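Local coordinates for Sn-glycerol-3-phosphate ABC transporter substrate-binding protein UspB (PDB 4MFI) that probably captures glycerophosphocholine outside the cell membrane and delivers it to an ABC transporter for import into Mycobacterium tuberculosis, at residues G112-L117 with G308-A313; A116-F121 with N142-A147. One frame throughout, in Å; residues are numbered along the deposited sequence.

Contact 1 (G112-L117 with G308-A313); sequences GVLTAL and GLAIPA
A single beta bridge between L114 and P312 joins the loop that follows helix 104-110 to the chain that runs on from strand 307-310, in the alpha/beta fold of a periplasmic-type solute-binding protein. The loop leaves its helix through a Schellman motif, with G112 at positive phi. Two backbone bonds frame the bridge. A313 N donates to V113 O at 2.8 Å. T115 N donates to I311 O, also at 2.8 Å, almost in line with the carbonyl bond. The hydroxyl of T115 reaches the same oxygen: OG1 lies beside its own backbone N (chi1 -56°) and donates to I311 O at 3.0 Å. This second donor approaches from above the carbonyl plane. I311 O is thus gripped twice by one residue. Next to the bridge one water links the two backbones. It accepts from I311 N and lies 2.8 Å from T115 O.

Apolar side chains continue the contact. Both methyls of L114 lie against CB of A310, CD2 at 4.0 Å. L114 and A310 also both touch L100 of strand 97-101, and both are buried. I311 also packs on L324 and I327 of helix 317-330. A313 O accepts a hydrogen bond from K320 NZ of that helix. Further along, the side chains of L117 and I311 cross obliquely, and the L117 CD2 methyl meets the I311 CD1 methyl at 3.7 Å.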
loop_
_atom_site.group_PDB
_atom_site.type_symbol
_atom_site.label_atom_id
_atom_site.label_comp_id
_atom_site.label_asym_id
_atom_site.label_seq_id
_atom_site.Cartn_x
_atom_site.Cartn_y
_atom_site.Cartn_z
ATOM N N GLY A 112 14.771 -3.953 16.953
ATOM C CA GLY A 112 14.916 -5.241 17.607
ATOM C C GLY A 112 13.711 -5.680 18.418
ATOM O O GLY A 112 13.798 -6.641 19.188
ATOM N N VAL A 113 12.580 -4.999 18.243
ATOM C CA VAL A 113 11.399 -5.292 19.059
ATOM C C VAL A 113 10.343 -6.180 18.390
ATOM O O VAL A 113 9.285 -6.418 18.972
ATOM C CB VAL A 113 10.727 -4.005 19.603
ATOM C CG1 VAL A 113 11.738 -3.155 20.361
ATOM C CG2 VAL A 113 10.080 -3.207 18.466
ATOM N N LEU A 114 10.625 -6.663 17.179
ATOM C CA LEU A 114 9.736 -7.603 16.499
ATOM C C LEU A 114 10.378 -8.977 16.314
ATOM O O LEU A 114 11.593 -9.098 16.144
ATOM C CB LEU A 114 9.317 -7.070 15.131
ATOM C CG LEU A 114 8.577 -5.735 15.072
ATOM C CD1 LEU A 114 8.212 -5.444 13.621
ATOM C CD2 LEU A 114 7.344 -5.737 15.954
ATOM N N THR A 115 9.549 -10.013 16.315
ATOM C CA THR A 115 10.018 -11.375 16.092
ATOM C C THR A 115 10.220 -11.646 14.607
ATOM O O THR A 115 9.320 -11.391 13.803
ATOM C CB THR A 115 8.983 -12.388 16.622
ATOM O OG1 THR A 115 8.713 -12.119 18.004
ATOM C CG2 THR A 115 9.484 -13.819 16.474
ATOM N N ALA A 116 11.393 -12.154 14.236
ATOM C CA ALA A 116 11.592 -12.697 12.896
ATOM C C ALA A 116 10.798 -13.999 12.819
ATOM O O ALA A 116 10.968 -14.889 13.658
ATOM C CB ALA A 116 13.073 -12.944 12.623
ATOM N N LEU A 117 9.930 -14.104 11.818
ATOM C CA LEU A 117 8.871 -15.118 11.811
ATOM C C LEU A 117 9.203 -16.437 11.123
ATOM O O LEU A 117 8.432 -17.391 11.228
ATOM C CB LEU A 117 7.606 -14.549 11.161
ATOM C CG LEU A 117 6.982 -13.345 11.861
ATOM C CD1 LEU A 117 5.780 -12.829 11.089
ATOM C CD2 LEU A 117 6.591 -13.713 13.284
ATOM N N GLY A 308 0.420 -4.910 7.867
ATOM C CA GLY A 308 0.561 -6.313 8.194
ATOM C C GLY A 308 0.520 -6.571 9.686
ATOM O O GLY A 308 0.517 -5.638 10.495
ATOM N N LEU A 309 0.508 -7.846 10.056
ATOM C CA LEU A 309 0.454 -8.244 11.457
ATOM C C LEU A 309 1.809 -8.759 11.926
ATOM O O LEU A 309 2.406 -9.631 11.279
ATOM C CB LEU A 309 -0.606 -9.333 11.652
ATOM C CG LEU A 309 -2.036 -8.960 11.271
ATOM C CD1 LEU A 309 -2.978 -10.145 11.474
ATOM C CD2 LEU A 309 -2.505 -7.758 12.081
ATOM N N ALA A 310 2.292 -8.215 13.042
ATOM C CA ALA A 310 3.604 -8.565 13.585
ATOM C C ALA A 310 3.483 -9.079 15.020
ATOM O O ALA A 310 2.484 -8.832 15.696
ATOM C CB ALA A 310 4.526 -7.348 13.548
ATOM N N ILE A 311 4.520 -9.773 15.478
ATOM C CA ILE A 311 4.562 -10.339 16.822
ATOM C C ILE A 311 5.745 -9.734 17.572
ATOM O O ILE A 311 6.891 -9.923 17.176
ATOM C CB ILE A 311 4.744 -11.875 16.760
ATOM C CG1 ILE A 311 3.627 -12.522 15.936
ATOM C CG2 ILE A 311 4.811 -12.485 18.161
ATOM C CD1 ILE A 311 3.817 -14.027 15.750
ATOM N N PRO A 312 5.478 -8.996 18.660
ATOM C CA PRO A 312 6.581 -8.414 19.431
ATOM C C PRO A 312 7.584 -9.450 19.944
ATOM O O PRO A 312 7.215 -10.577 20.303
ATOM C CB PRO A 312 5.864 -7.746 20.605
ATOM C CG PRO A 312 4.525 -7.369 20.029
ATOM C CD PRO A 312 4.164 -8.545 19.153
ATOM N N ALA A 313 8.850 -9.044 19.990
ATOM C CA ALA A 313 9.933 -9.912 20.435
ATOM C C ALA A 313 9.840 -10.273 21.915
ATOM O O ALA A 313 10.319 -11.334 22.320
ATOM C CB ALA A 313 11.283 -9.267 20.141
HETATM O O HOH W 1 6.927 -9.942 13.944
#

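Contact 2 (A116-F121 with N142-A147)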
loop_
_atom_site.group_PDB
_atom_site.type_symbol
_atom_site.label_atom_id
_atom_site.label_comp_id
_atom_site.label_asym_id
_atom_site.label_seq_id
_atom_site.Cartn_x
_atom_site.Cartn_y
_atom_site.Cartn_z
ATOM N N ALA A 116 11.393 -12.154 14.236
ATOM C CA ALA A 116 11.592 -12.697 12.896
ATOM C C ALA A 116 10.798 -13.999 12.819
ATOM O O ALA A 116 10.968 -14.889 13.658
ATOM C CB ALA A 116 13.073 -12.944 12.623
ATOM N N LEU A 117 9.930 -14.104 11.818
ATOM C CA LEU A 117 8.871 -15.118 11.811
ATOM C C LEU A 117 9.203 -16.437 11.123
ATOM O O LEU A 117 8.432 -17.391 11.228
ATOM C CB LEU A 117 7.606 -14.549 11.161
ATOM C CG LEU A 117 6.982 -13.345 11.861
ATOM C CD1 LEU A 117 5.780 -12.829 11.089
ATOM C CD2 LEU A 117 6.591 -13.713 13.284
ATOM N N ASP A 118 10.327 -16.504 10.422
ATOM C CA ASP A 118 10.579 -17.641 9.534
ATOM C C ASP A 118 10.624 -19.007 10.216
ATOM O O ASP A 118 10.052 -19.977 9.708
ATOM C CB ASP A 118 11.852 -17.397 8.734
ATOM C CG ASP A 118 11.817 -16.074 8.016
ATOM O OD1 ASP A 118 12.065 -15.044 8.679
ATOM O OD2 ASP A 118 11.502 -16.054 6.803
ATOM N N ASP A 119 11.288 -19.085 11.363
ATOM C CA ASP A 119 11.339 -20.340 12.101
ATOM C C ASP A 119 9.941 -20.747 12.550
ATOM O O ASP A 119 9.552 -21.908 12.411
ATOM C CB ASP A 119 12.276 -20.226 13.305
ATOM C CG ASP A 119 13.739 -20.254 12.909
ATOM O OD1 ASP A 119 14.031 -20.599 11.744
ATOM O OD2 ASP A 119 14.597 -19.943 13.764
ATOM N N LEU A 120 9.185 -19.788 13.072
ATOM C CA LEU A 120 7.803 -20.045 13.478
ATOM C C LEU A 120 6.902 -20.461 12.310
ATOM O O LEU A 120 6.058 -21.346 12.473
ATOM C CB LEU A 120 7.215 -18.843 14.230
ATOM C CG LEU A 120 7.704 -18.613 15.660
ATOM C CD1 LEU A 120 7.370 -17.204 16.138
ATOM C CD2 LEU A 120 7.086 -19.634 16.592
ATOM N N PHE A 121 7.077 -19.832 11.145
ATOM C CA PHE A 121 6.355 -20.242 9.936
ATOM C C PHE A 121 6.506 -21.748 9.725
ATOM O O PHE A 121 5.532 -22.461 9.474
ATOM C CB PHE A 121 6.918 -19.542 8.689
ATOM C CG PHE A 121 6.508 -18.095 8.522
ATOM C CD1 PHE A 121 5.419 -17.557 9.195
ATOM C CD2 PHE A 121 7.212 -17.281 7.641
ATOM C CE1 PHE A 121 5.052 -16.226 9.003
ATOM C CE2 PHE A 121 6.848 -15.958 7.439
ATOM C CZ PHE A 121 5.770 -15.429 8.124
ATOM N N ASN A 142 16.874 -8.750 4.831
ATOM C CA ASN A 142 18.026 -9.617 5.060
ATOM C C ASN A 142 17.631 -11.090 5.186
ATOM O O ASN A 142 18.232 -11.834 5.963
ATOM C CB ASN A 142 18.790 -9.183 6.318
ATOM C CG ASN A 142 19.668 -7.959 6.093
ATOM O OD1 ASN A 142 19.638 -7.331 5.028
ATOM N ND2 ASN A 142 20.456 -7.611 7.107
ATOM N N GLY A 143 16.604 -11.499 4.445
ATOM C CA GLY A 143 16.200 -12.894 4.413
ATOM C C GLY A 143 15.267 -13.318 5.531
ATOM O O GLY A 143 14.955 -14.502 5.661
ATOM N N ARG A 144 14.818 -12.359 6.338
ATOM C CA ARG A 144 13.906 -12.650 7.436
ATOM C C ARG A 144 12.625 -11.856 7.285
ATOM O O ARG A 144 12.653 -10.708 6.831
ATOM C CB ARG A 144 14.563 -12.305 8.771
ATOM C CG ARG A 144 15.890 -13.014 8.968
ATOM C CD ARG A 144 16.460 -12.792 10.350
ATOM N NE ARG A 144 17.688 -13.562 10.528
ATOM C CZ ARG A 144 18.898 -13.130 10.190
ATOM N NH1 ARG A 144 19.056 -11.920 9.667
ATOM N NH2 ARG A 144 19.957 -13.908 10.385
ATOM N N HIS A 145 11.503 -12.462 7.671
ATOM C CA HIS A 145 10.197 -11.806 7.566
ATOM C C HIS A 145 9.724 -11.355 8.937
ATOM O O HIS A 145 9.838 -12.099 9.907
ATOM C CB HIS A 145 9.150 -12.744 6.957
ATOM C CG HIS A 145 9.405 -13.097 5.526
ATOM N ND1 HIS A 145 10.279 -14.094 5.151
ATOM C CD2 HIS A 145 8.895 -12.592 4.377
ATOM C CE1 HIS A 145 10.299 -14.187 3.834
ATOM N NE2 HIS A 145 9.465 -13.288 3.340
ATOM N N TYR A 146 9.176 -10.145 9.010
ATOM C CA TYR A 146 8.780 -9.561 10.290
ATOM C C TYR A 146 7.288 -9.292 10.446
ATOM O O TYR A 146 6.855 -8.824 11.491
ATOM C CB TYR A 146 9.585 -8.286 10.563
ATOM C CG TYR A 146 11.042 -8.580 10.797
ATOM C CD1 TYR A 146 11.515 -8.874 12.072
ATOM C CD2 TYR A 146 11.943 -8.621 9.735
ATOM C CE1 TYR A 146 12.852 -9.165 12.288
ATOM C CE2 TYR A 146 13.278 -8.914 9.942
ATOM C CZ TYR A 146 13.730 -9.181 11.220
ATOM O OH TYR A 146 15.063 -9.471 11.429
ATOM N N ALA A 147 6.505 -9.584 9.414
ATOM C CA ALA A 147 5.056 -9.473 9.503
ATOM C C ALA A 147 4.406 -10.311 8.417
ATOM O O ALA A 147 5.092 -10.842 7.544
ATOM C CB ALA A 147 4.608 -8.011 9.391
#
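This is a polar contact between segment 116-121, which runs into helix 118-124, and the first residues of strand 144-160, in a partly buried part of the fold. D118 and H145 carry it. The D118 carboxylate takes two bonds from H145, one for each oxygen. OD1 receives the backbone N-H of H145 on its syn lone pair at 2.8 Å. OD2 receives H145 ND1, also at 2.8 Å, on its syn side and close to the imidazole plane. The carboxylate and ring planes are turned 48° apart. In H145, chi1 (-67°) sets CG beside the backbone N, and chi2 (82°) turns ND1 to OD2. The bond fixes the rotation of the imidazole and would favour a proton on ND1.

The motif is a His-carboxylate hydrogen bond, set beside a backbone bond from L117 N to H145 O at 2.8 Å. H145 is therefore held through its N-H, its carbonyl and its ring. F121, one helical turn after L117, brings CE2 to 4.0 Å from H145 CB. Y146 packs against W105 and A109 of helix 104-110, and its CE1 lies 3.8 Å from the A116 CB methyl.

In the fold
From the N terminus, the chain leaves helix 104-110 and runs through 112-121, which supplies the first segment of both contacts. Contact 2 closes first: after helix 133-137 and the short strand 140-141 the chain returns at 142-147. This segment runs into strand 144-160. Contact 1 closes much later, after the chain has run on through much of the fold and come back along strand 307-310. The shorter loop nests wholly inside the longer one; the first segments overlap at A116 and L117. Strands 144-160 and 307-310 are antiparallel neighbours in the mixed sheet, so one connecting segment is tied to both. The two contact centres lie about 8 Å apart.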